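Local coordinates for protein L-ribulose 3-epimerase (Methylomonas sp. DH-1, PDB 7CJ7) that catalyses the manganese-dependent epimerisation of ketoses at C3, most actively L-ribulose, as a homodimeric TIM-barrel enzyme, at residues A[11-19]-A[268-276]; A[33-44]-A[59-70]. All coordinates share one frame; numbering follows the deposited sequence.

Interaction 1 of 2, residues A[11-19]-A[268-276]. With SOL (L-sorbose), chain C.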
loop_
_atom_site.group_PDB
_atom_site.type_symbol
_atom_site.label_atom_id
_atom_site.label_comp_id
_atom_site.label_asym_id
_atom_site.label_seq_id
_atom_site.Cartn_x
_atom_site.Cartn_y
_atom_site.Cartn_z
ATOM N N GLY A 11 15.750 -1.345 16.885
ATOM C CA GLY A 11 15.917 -1.459 15.432
ATOM C C GLY A 11 15.456 -2.819 14.961
ATOM O O GLY A 11 15.756 -3.820 15.632
ATOM N N HIS A 12 14.705 -2.859 13.865
ATOM C CA HIS A 12 14.287 -4.116 13.205
ATOM C C HIS A 12 15.519 -4.771 12.581
ATOM O O HIS A 12 16.355 -4.038 12.029
ATOM C CB HIS A 12 13.181 -3.813 12.193
ATOM C CG HIS A 12 12.525 -5.038 11.663
ATOM N ND1 HIS A 12 12.991 -5.687 10.547
ATOM C CD2 HIS A 12 11.438 -5.719 12.080
ATOM C CE1 HIS A 12 12.222 -6.728 10.300
ATOM N NE2 HIS A 12 11.255 -6.764 11.220
ATOM N N ALA A 13 15.630 -6.101 12.666
ATOM C CA ALA A 13 16.812 -6.867 12.213
ATOM C C ALA A 13 17.129 -6.553 10.744
ATOM O O ALA A 13 18.328 -6.516 10.400
ATOM C CB ALA A 13 16.570 -8.337 12.431
ATOM N N LEU A 14 16.107 -6.313 9.911
ATOM C CA LEU A 14 16.263 -6.170 8.436
ATOM C C LEU A 14 16.948 -4.847 8.084
ATOM O O LEU A 14 17.202 -4.604 6.880
ATOM C CB LEU A 14 14.889 -6.255 7.770
ATOM C CG LEU A 14 14.572 -7.588 7.096
ATOM C CD1 LEU A 14 15.355 -7.732 5.798
ATOM C CD2 LEU A 14 14.853 -8.750 8.034
ATOM N N VAL A 15 17.196 -3.998 9.077
ATOM C CA VAL A 15 18.030 -2.784 8.873
ATOM C C VAL A 15 19.468 -3.244 8.614
ATOM O O VAL A 15 20.175 -2.536 7.879
ATOM C CB VAL A 15 17.915 -1.813 10.056
ATOM C CG1 VAL A 15 19.011 -0.764 10.029
ATOM C CG2 VAL A 15 16.547 -1.152 10.074
ATOM N N TRP A 16 19.847 -4.419 9.130
ATOM C CA TRP A 16 21.255 -4.892 9.137
ATOM C C TRP A 16 21.433 -6.220 8.398
ATOM O O TRP A 16 22.466 -6.359 7.728
ATOM C CB TRP A 16 21.790 -4.990 10.565
ATOM C CG TRP A 16 21.943 -3.672 11.255
ATOM C CD1 TRP A 16 22.984 -2.794 11.149
ATOM C CD2 TRP A 16 21.033 -3.106 12.212
ATOM N NE1 TRP A 16 22.775 -1.714 11.967
ATOM C CE2 TRP A 16 21.590 -1.881 12.635
ATOM C CE3 TRP A 16 19.816 -3.523 12.762
ATOM C CZ2 TRP A 16 20.950 -1.057 13.557
ATOM C CZ3 TRP A 16 19.190 -2.707 13.676
ATOM C CH2 TRP A 16 19.756 -1.499 14.071
ATOM N N SER A 17 20.528 -7.183 8.573
ATOM C CA SER A 17 20.709 -8.586 8.117
ATOM C C SER A 17 19.416 -9.145 7.523
ATOM O O SER A 17 18.370 -8.976 8.141
ATOM C CB SER A 17 21.188 -9.470 9.238
ATOM O OG SER A 17 22.465 -9.060 9.691
ATOM N N GLY A 18 19.520 -9.838 6.389
ATOM C CA GLY A 18 18.385 -10.505 5.724
ATOM C C GLY A 18 18.151 -11.913 6.247
ATOM O O GLY A 18 17.091 -12.486 5.947
ATOM N N ASP A 19 19.105 -12.464 6.993
ATOM C CA ASP A 19 19.016 -13.824 7.579
ATOM C C ASP A 19 19.452 -13.730 9.038
ATOM O O ASP A 19 20.130 -12.747 9.400
ATOM C CB ASP A 19 19.881 -14.829 6.817
ATOM C CG ASP A 19 21.371 -14.592 6.987
ATOM O OD1 ASP A 19 21.755 -13.925 7.973
ATOM O OD2 ASP A 19 22.138 -15.076 6.130
ATOM N N TRP A 268 18.326 2.884 0.449
ATOM C CA TRP A 268 19.540 3.058 1.288
ATOM C C TRP A 268 20.498 1.895 1.049
ATOM O O TRP A 268 20.045 0.844 0.555
ATOM C CB TRP A 268 19.189 3.197 2.777
ATOM C CG TRP A 268 18.302 2.134 3.356
ATOM C CD1 TRP A 268 16.958 2.237 3.590
ATOM C CD2 TRP A 268 18.689 0.835 3.852
ATOM N NE1 TRP A 268 16.480 1.087 4.156
ATOM C CE2 TRP A 268 17.516 0.210 4.339
ATOM C CE3 TRP A 268 19.900 0.140 3.934
ATOM C CZ2 TRP A 268 17.525 -1.071 4.891
ATOM C CZ3 TRP A 268 19.908 -1.127 4.477
ATOM C CH2 TRP A 268 18.739 -1.719 4.953
ATOM N N HIS A 269 21.774 2.087 1.402
ATOM C CA HIS A 269 22.857 1.081 1.250
ATOM C C HIS A 269 23.627 0.947 2.570
ATOM O O HIS A 269 24.144 -0.147 2.824
ATOM C CB HIS A 269 23.770 1.462 0.074
ATOM C CG HIS A 269 24.407 2.799 0.234
ATOM N ND1 HIS A 269 25.607 2.970 0.896
ATOM C CD2 HIS A 269 23.998 4.033 -0.142
ATOM C CE1 HIS A 269 25.917 4.253 0.910
ATOM N NE2 HIS A 269 24.942 4.926 0.285
ATOM N N ASP A 270 23.680 2.019 3.372
ATOM C CA ASP A 270 24.519 2.132 4.596
ATOM C C ASP A 270 23.640 1.964 5.844
ATOM O O ASP A 270 23.044 2.965 6.289
ATOM C CB ASP A 270 25.263 3.471 4.605
ATOM C CG ASP A 270 26.316 3.608 5.693
ATOM O OD1 ASP A 270 27.275 4.342 5.462
ATOM O OD2 ASP A 270 26.156 3.009 6.771
ATOM N N SER A 271 23.576 0.743 6.387
ATOM C CA SER A 271 22.751 0.378 7.568
ATOM C C SER A 271 23.082 1.302 8.745
ATOM O O SER A 271 22.151 1.774 9.397
ATOM C CB SER A 271 22.954 -1.068 7.962
ATOM O OG SER A 271 22.642 -1.949 6.892
ATOM N N ASP A 272 24.364 1.544 9.021
ATOM C CA ASP A 272 24.792 2.338 10.205
ATOM C C ASP A 272 24.311 3.786 10.069
ATOM O O ASP A 272 23.833 4.344 11.055
ATOM C CB ASP A 272 26.301 2.271 10.403
ATOM C CG ASP A 272 26.769 0.868 10.736
ATOM O OD1 ASP A 272 25.946 0.086 11.268
ATOM O OD2 ASP A 272 27.952 0.570 10.468
ATOM N N ASP A 273 24.418 4.374 8.883
ATOM C CA ASP A 273 23.989 5.778 8.654
ATOM C C ASP A 273 22.470 5.851 8.841
ATOM O O ASP A 273 21.971 6.744 9.559
ATOM C CB ASP A 273 24.399 6.256 7.264
ATOM C CG ASP A 273 24.039 7.709 7.038
ATOM O OD1 ASP A 273 24.673 8.557 7.677
ATOM O OD2 ASP A 273 23.110 7.971 6.254
ATOM N N LEU A 274 21.757 4.936 8.200
ATOM C CA LEU A 274 20.276 4.889 8.248
ATOM C C LEU A 274 19.825 4.756 9.706
ATOM O O LEU A 274 18.997 5.568 10.130
ATOM C CB LEU A 274 19.773 3.717 7.410
ATOM C CG LEU A 274 18.262 3.513 7.471
ATOM C CD1 LEU A 274 17.543 4.534 6.604
ATOM C CD2 LEU A 274 17.897 2.097 7.062
ATOM N N ALA A 275 20.361 3.775 10.442
ATOM C CA ALA A 275 19.930 3.443 11.821
ATOM C C ALA A 275 20.312 4.566 12.793
ATOM O O ALA A 275 19.508 4.883 13.681
ATOM C CB ALA A 275 20.527 2.130 12.249
ATOM N N GLY A 276 21.501 5.147 12.643
ATOM C CA GLY A 276 21.954 6.249 13.512
ATOM C C GLY A 276 21.077 7.473 13.326
ATOM O O GLY A 276 20.657 8.076 14.341
HETATM C C1 SOL C . 5.099 -5.434 7.802
HETATM O O1 SOL C . 4.738 -4.501 6.810
HETATM C C2 SOL C . 5.549 -4.762 9.059
HETATM O O2 SOL C . 5.224 -3.612 9.298
HETATM C C3 SOL C . 6.462 -5.531 10.003
HETATM O O3 SOL C . 6.437 -4.971 11.296
HETATM C C4 SOL C . 6.092 -7.010 10.056
HETATM O O4 SOL C . 4.757 -7.146 10.549
HETATM C C5 SOL C . 7.020 -7.843 10.941
HETATM O O5 SOL C . 6.490 -9.162 11.072
HETATM C C6 SOL C . 8.436 -7.939 10.413
HETATM O O6 SOL C . 9.258 -8.691 11.311
HETATM O O HOH W 1 24.471 0.771 13.289
#
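Trp16 lays the benzo end of its indole against the start of helix 271-285, CZ2 coming within 3.5 Å of Ala275 CB, while CD1 rests near Ser271 CB. With CG anti to its own carbonyl carbon (chi1 -67°), the ring takes Val15 CG1 over the centre of one face; the same methyl reaches across to Ala275 CB at 3.9 Å. Asp272 OD1 lies at the indole edge, too far for a direct bond, and a water spans the gap, accepting from Trp16 NE1 and donating to Asp272 OD1. The one direct hydrogen bond across the contact runs from side chain to backbone: Ser271 OG donates to Val15 O (2.7 Å), in the carbonyl plane. Trp268 CH2 also approaches that oxygen, and Leu274 CD2 lies over a face of the Trp268 ring, toward its rim. Asp270 caps the helix, its OD2 accepting from Asp273 N. On the sugar side, His12 NE2 and O6 of L-sorbose share a nearly straight hydrogen bond in the ring plane, 2.8 Å, and ND1 accepts from Leu14 N. With an alanine here, sorbose O6 would probably lose this partner and Leu14 N its side-chain acceptor. The last helix packs on the 3-10 turn after the first TIM-barrel strand, where His12 binds the ketose.

Interaction 2 of 2, residues A[33-44]-A[59-70]. With SOL (L-sorbose), chain C.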
loop_
_atom_site.group_PDB
_atom_site.type_symbol
_atom_site.label_atom_id
_atom_site.label_comp_id
_atom_site.label_asym_id
_atom_site.label_seq_id
_atom_site.Cartn_x
_atom_site.Cartn_y
_atom_site.Cartn_z
ATOM N N ALA A 33 23.598 -2.168 18.687
ATOM C CA ALA A 33 24.386 -1.700 19.855
ATOM C C ALA A 33 25.187 -0.452 19.463
ATOM O O ALA A 33 25.173 0.541 20.229
ATOM C CB ALA A 33 25.292 -2.799 20.356
ATOM N N ARG A 34 25.851 -0.494 18.307
ATOM C CA ARG A 34 26.728 0.595 17.792
ATOM C C ARG A 34 25.916 1.892 17.637
ATOM O O ARG A 34 26.427 2.968 17.999
ATOM C CB ARG A 34 27.345 0.164 16.458
ATOM C CG ARG A 34 28.294 1.190 15.860
ATOM C CD ARG A 34 29.351 0.534 15.002
ATOM N NE ARG A 34 28.774 -0.107 13.841
ATOM C CZ ARG A 34 28.654 -1.417 13.671
ATOM N NH1 ARG A 34 28.085 -1.881 12.577
ATOM N NH2 ARG A 34 29.062 -2.260 14.597
ATOM N N ALA A 35 24.699 1.797 17.104
ATOM C CA ALA A 35 23.803 2.946 16.839
ATOM C C ALA A 35 23.202 3.501 18.141
ATOM O O ALA A 35 22.693 4.618 18.107
ATOM C CB ALA A 35 22.725 2.522 15.879
ATOM N N GLY A 36 23.213 2.735 19.234
ATOM C CA GLY A 36 22.750 3.191 20.561
ATOM C C GLY A 36 21.319 2.759 20.853
ATOM O O GLY A 36 20.692 3.337 21.753
ATOM N N TYR A 37 20.800 1.769 20.129
ATOM C CA TYR A 37 19.463 1.190 20.412
ATOM C C TYR A 37 19.508 0.408 21.735
ATOM O O TYR A 37 20.585 -0.086 22.142
ATOM C CB TYR A 37 18.980 0.320 19.252
ATOM C CG TYR A 37 18.586 1.107 18.030
ATOM C CD1 TYR A 37 17.312 1.629 17.888
ATOM C CD2 TYR A 37 19.503 1.370 17.029
ATOM C CE1 TYR A 37 16.956 2.366 16.774
ATOM C CE2 TYR A 37 19.157 2.090 15.898
ATOM C CZ TYR A 37 17.879 2.602 15.774
ATOM O OH TYR A 37 17.517 3.321 14.669
ATOM N N ASP A 38 18.353 0.325 22.402
ATOM C CA ASP A 38 18.143 -0.466 23.641
ATOM C C ASP A 38 17.898 -1.939 23.296
ATOM O O ASP A 38 18.297 -2.811 24.090
ATOM C CB ASP A 38 16.964 0.082 24.443
ATOM C CG ASP A 38 17.153 1.526 24.852
ATOM O OD1 ASP A 38 18.201 1.818 25.454
ATOM O OD2 ASP A 38 16.261 2.343 24.561
ATOM N N TYR A 39 17.239 -2.222 22.176
ATOM C CA TYR A 39 16.900 -3.616 21.800
ATOM C C TYR A 39 16.957 -3.776 20.287
ATOM O O TYR A 39 16.944 -2.782 19.540
ATOM C CB TYR A 39 15.531 -4.026 22.360
ATOM C CG TYR A 39 14.344 -3.333 21.742
ATOM C CD1 TYR A 39 13.706 -3.851 20.632
ATOM C CD2 TYR A 39 13.865 -2.142 22.250
ATOM C CE1 TYR A 39 12.610 -3.225 20.064
ATOM C CE2 TYR A 39 12.784 -1.491 21.681
ATOM C CZ TYR A 39 12.163 -2.019 20.568
ATOM O OH TYR A 39 11.104 -1.372 19.995
ATOM N N ILE A 40 17.044 -5.027 19.863
ATOM C CA ILE A 40 16.846 -5.427 18.442
ATOM C C ILE A 40 15.525 -6.189 18.363
ATOM O O ILE A 40 15.210 -6.955 19.291
ATOM C CB ILE A 40 18.030 -6.263 17.939
ATOM C CG1 ILE A 40 17.824 -6.646 16.472
ATOM C CG2 ILE A 40 18.238 -7.481 18.822
ATOM C CD1 ILE A 40 19.081 -6.739 15.685
ATOM N N GLU A 41 14.765 -5.954 17.296
ATOM C CA GLU A 41 13.528 -6.695 17.019
ATOM C C GLU A 41 13.875 -7.790 16.025
ATOM O O GLU A 41 14.202 -7.474 14.880
ATOM C CB GLU A 41 12.436 -5.765 16.505
ATOM C CG GLU A 41 11.093 -6.457 16.387
ATOM C CD GLU A 41 10.030 -5.515 15.876
ATOM O OE1 GLU A 41 9.747 -4.520 16.583
ATOM O OE2 GLU A 41 9.538 -5.750 14.756
ATOM N N ILE A 42 13.849 -9.030 16.483
ATOM C CA ILE A 42 14.199 -10.205 15.638
ATOM C C ILE A 42 12.956 -10.643 14.871
ATOM O O ILE A 42 11.919 -10.822 15.507
ATOM C CB ILE A 42 14.786 -11.328 16.510
ATOM C CG1 ILE A 42 16.027 -10.841 17.261
ATOM C CG2 ILE A 42 15.065 -12.552 15.657
ATOM C CD1 ILE A 42 16.556 -11.810 18.295
ATOM N N ALA A 43 13.074 -10.797 13.555
ATOM C CA ALA A 43 12.013 -11.320 12.667
ATOM C C ALA A 43 12.011 -12.850 12.772
ATOM O O ALA A 43 13.019 -13.462 12.403
ATOM C CB ALA A 43 12.271 -10.844 11.259
ATOM N N LEU A 44 10.946 -13.429 13.319
ATOM C CA LEU A 44 10.825 -14.880 13.615
ATOM C C LEU A 44 9.795 -15.526 12.686
ATOM O O LEU A 44 8.924 -16.267 13.191
ATOM C CB LEU A 44 10.375 -15.058 15.067
ATOM C CG LEU A 44 11.452 -14.917 16.134
ATOM C CD1 LEU A 44 10.875 -15.257 17.501
ATOM C CD2 LEU A 44 12.655 -15.792 15.818
ATOM N N LEU A 59 23.486 -11.177 22.645
ATOM C CA LEU A 59 22.746 -10.120 23.379
ATOM C C LEU A 59 23.540 -9.732 24.630
ATOM O O LEU A 59 23.651 -8.539 24.903
ATOM C CB LEU A 59 21.333 -10.606 23.719
ATOM C CG LEU A 59 20.421 -10.789 22.508
ATOM C CD1 LEU A 59 19.077 -11.361 22.919
ATOM C CD2 LEU A 59 20.234 -9.468 21.772
ATOM N N GLN A 60 24.088 -10.704 25.357
ATOM C CA GLN A 60 24.876 -10.446 26.590
ATOM C C GLN A 60 26.172 -9.708 26.219
ATOM O O GLN A 60 26.506 -8.705 26.874
ATOM C CB GLN A 60 25.176 -11.772 27.288
ATOM C CG GLN A 60 23.939 -12.464 27.829
ATOM C CD GLN A 60 24.290 -13.804 28.427
ATOM O OE1 GLN A 60 24.619 -14.753 27.718
ATOM N NE2 GLN A 60 24.246 -13.882 29.745
ATOM N N GLU A 61 26.849 -10.187 25.179
ATOM C CA GLU A 61 28.143 -9.652 24.675
ATOM C C GLU A 61 27.996 -8.158 24.366
ATOM O O GLU A 61 28.902 -7.401 24.726
ATOM C CB GLU A 61 28.587 -10.469 23.458
ATOM C CG GLU A 61 29.905 -10.030 22.866
ATOM C CD GLU A 61 30.410 -10.885 21.714
ATOM O OE1 GLU A 61 29.759 -11.895 21.395
ATOM O OE2 GLU A 61 31.473 -10.547 21.148
ATOM N N TYR A 62 26.887 -7.740 23.749
ATOM C CA TYR A 62 26.677 -6.344 23.281
ATOM C C TYR A 62 25.707 -5.585 24.194
ATOM O O TYR A 62 25.362 -4.448 23.842
ATOM C CB TYR A 62 26.220 -6.346 21.822
ATOM C CG TYR A 62 27.316 -6.747 20.870
ATOM C CD1 TYR A 62 28.237 -5.819 20.409
ATOM C CD2 TYR A 62 27.457 -8.063 20.458
ATOM C CE1 TYR A 62 29.266 -6.192 19.559
ATOM C CE2 TYR A 62 28.470 -8.448 19.595
ATOM C CZ TYR A 62 29.376 -7.509 19.139
ATOM O OH TYR A 62 30.378 -7.884 18.288
ATOM N N ASN A 63 25.306 -6.180 25.321
ATOM C CA ASN A 63 24.398 -5.571 26.326
ATOM C C ASN A 63 23.147 -5.034 25.624
ATOM O O ASN A 63 22.811 -3.845 25.785
ATOM C CB ASN A 63 25.049 -4.438 27.116
ATOM C CG ASN A 63 24.211 -3.994 28.292
ATOM O OD1 ASN A 63 24.170 -2.811 28.630
ATOM N ND2 ASN A 63 23.515 -4.930 28.909
ATOM N N LEU A 64 22.491 -5.891 24.859
ATOM C CA LEU A 64 21.289 -5.516 24.087
ATOM C C LEU A 64 20.119 -6.390 24.537
ATOM O O LEU A 64 20.343 -7.549 24.854
ATOM C CB LEU A 64 21.613 -5.713 22.607
ATOM C CG LEU A 64 20.723 -4.962 21.632
ATOM C CD1 LEU A 64 20.851 -3.460 21.818
ATOM C CD2 LEU A 64 21.060 -5.363 20.204
ATOM N N ARG A 65 18.906 -5.846 24.539
ATOM C CA ARG A 65 17.677 -6.639 24.779
ATOM C C ARG A 65 17.109 -7.060 23.415
ATOM O O ARG A 65 17.596 -6.569 22.361
ATOM C CB ARG A 65 16.695 -5.832 25.631
ATOM C CG ARG A 65 17.228 -5.504 27.019
ATOM C CD ARG A 65 16.188 -4.963 27.975
ATOM N NE ARG A 65 15.606 -3.676 27.616
ATOM C CZ ARG A 65 16.197 -2.485 27.797
ATOM N NH1 ARG A 65 17.420 -2.419 28.296
ATOM N NH2 ARG A 65 15.581 -1.358 27.460
ATOM N N ALA A 66 16.121 -7.949 23.414
ATOM C CA ALA A 66 15.450 -8.389 22.176
ATOM C C ALA A 66 13.942 -8.480 22.404
ATOM O O ALA A 66 13.511 -8.889 23.494
ATOM C CB ALA A 66 16.026 -9.703 21.710
ATOM N N HIS A 67 13.182 -8.067 21.400
ATOM C CA HIS A 67 11.754 -8.405 21.233
ATOM C C HIS A 67 11.642 -9.140 19.900
ATOM O O HIS A 67 12.630 -9.199 19.170
ATOM C CB HIS A 67 10.864 -7.159 21.328
ATOM C CG HIS A 67 10.922 -6.471 22.647
ATOM N ND1 HIS A 67 10.630 -7.124 23.841
ATOM C CD2 HIS A 67 11.214 -5.191 22.969
ATOM C CE1 HIS A 67 10.735 -6.265 24.839
ATOM N NE2 HIS A 67 11.093 -5.071 24.328
ATOM N N ALA A 68 10.491 -9.702 19.584
ATOM C CA ALA A 68 10.333 -10.486 18.343
ATOM C C ALA A 68 9.047 -10.072 17.636
ATOM O O ALA A 68 8.059 -9.806 18.298
ATOM C CB ALA A 68 10.345 -11.958 18.659
ATOM N N SER A 69 9.089 -10.053 16.313
ATOM C CA SER A 69 7.912 -9.839 15.450
ATOM C C SER A 69 7.874 -10.977 14.435
ATOM O O SER A 69 8.933 -11.576 14.160
ATOM C CB SER A 69 7.958 -8.481 14.791
ATOM O OG SER A 69 9.053 -8.386 13.895
ATOM N N LEU A 70 6.694 -11.284 13.913
ATOM C CA LEU A 70 6.604 -12.202 12.760
ATOM C C LEU A 70 5.317 -11.920 12.000
ATOM O O LEU A 70 4.490 -11.156 12.484
ATOM C CB LEU A 70 6.671 -13.644 13.258
ATOM C CG LEU A 70 5.537 -14.063 14.186
ATOM C CD1 LEU A 70 4.307 -14.485 13.394
ATOM C CD2 LEU A 70 5.984 -15.171 15.120
HETATM C C1 SOL C . 5.099 -5.434 7.802
HETATM O O1 SOL C . 4.738 -4.501 6.810
HETATM C C2 SOL C . 5.549 -4.762 9.059
HETATM O O2 SOL C . 5.224 -3.612 9.298
HETATM C C3 SOL C . 6.462 -5.531 10.003
HETATM O O3 SOL C . 6.437 -4.971 11.296
HETATM C C4 SOL C . 6.092 -7.010 10.056
HETATM O O4 SOL C . 4.757 -7.146 10.549
HETATM C C5 SOL C . 7.020 -7.843 10.941
HETATM O O5 SOL C . 6.490 -9.162 11.072
HETATM C C6 SOL C . 8.436 -7.939 10.413
HETATM O O6 SOL C . 9.258 -8.691 11.311
#
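Strands 39-43 and 65-70 run parallel, their axes 4.5 Å apart at closest and inclined by 29°. Backbone bonds alternate from Arg65 N to Asp38 O at one end through to Leu44 N to Ser69 O at the other, the last being nearly linear at the oxygen. Before the strands, Ala33 CB of one helix meets Tyr62 CB just past the end of the other. Leu64, entering the second strand, sends CD1 toward the carbonyl oxygens of Tyr37 and Asp38 and CD2 to Ile40 CG2 (3.8 Å). Ile40, Ile42, Ala66 and Ala68 share the sheet face turned to the helices, where Leu44 CD1 closes on Ala68 CB at 3.5 Å. This is the beta-alpha-beta unit of a TIM barrel, with helix 52-61 making the right-handed crossover and Tyr39, Glu41, His67 and Ser69 facing the barrel interior. There the edge of His67 points at the face of Tyr39 in a T-shaped stack, CD2 over the ring centre, with planes at 66°; His67 NE2 is bonded to Glu8. Glu41 extends from a CG anti to its backbone N (chi1 -172°), bringing OE2 to accept from Ser69 OG at 2.8 Å, which probably fixes the direction of the Ser69 hydroxyl, while OE1 is held by Tyr209, Thr244 and the manganese ligand His211. Ser69 OG in turn accepts from O6 of L-sorbose (2.6 Å).

In the fold
From the N terminus, the chain runs up strand 8-12 into residues 11-19, whose partner in interaction 1 arrives only after 248 further residues, when helix 271-285 begins. That contact therefore closes a loop around almost the whole barrel. Interaction 2 is nested inside it: helix 22-35 leads to strand 39-43, and a short excursion through helix 52-61 returns as strand 65-72, so its loop spans 14 residues. Strands 8-12 and 39-43 are neighbours in the sheet, and the two contacts touch where Gly11 O probably bonds to Glu41 N and Tyr37 OH to Ala275 O. Both also reach the same hydroxyl of the bound sugar, through His12 and Ser69, while the final helix lies behind the first strand.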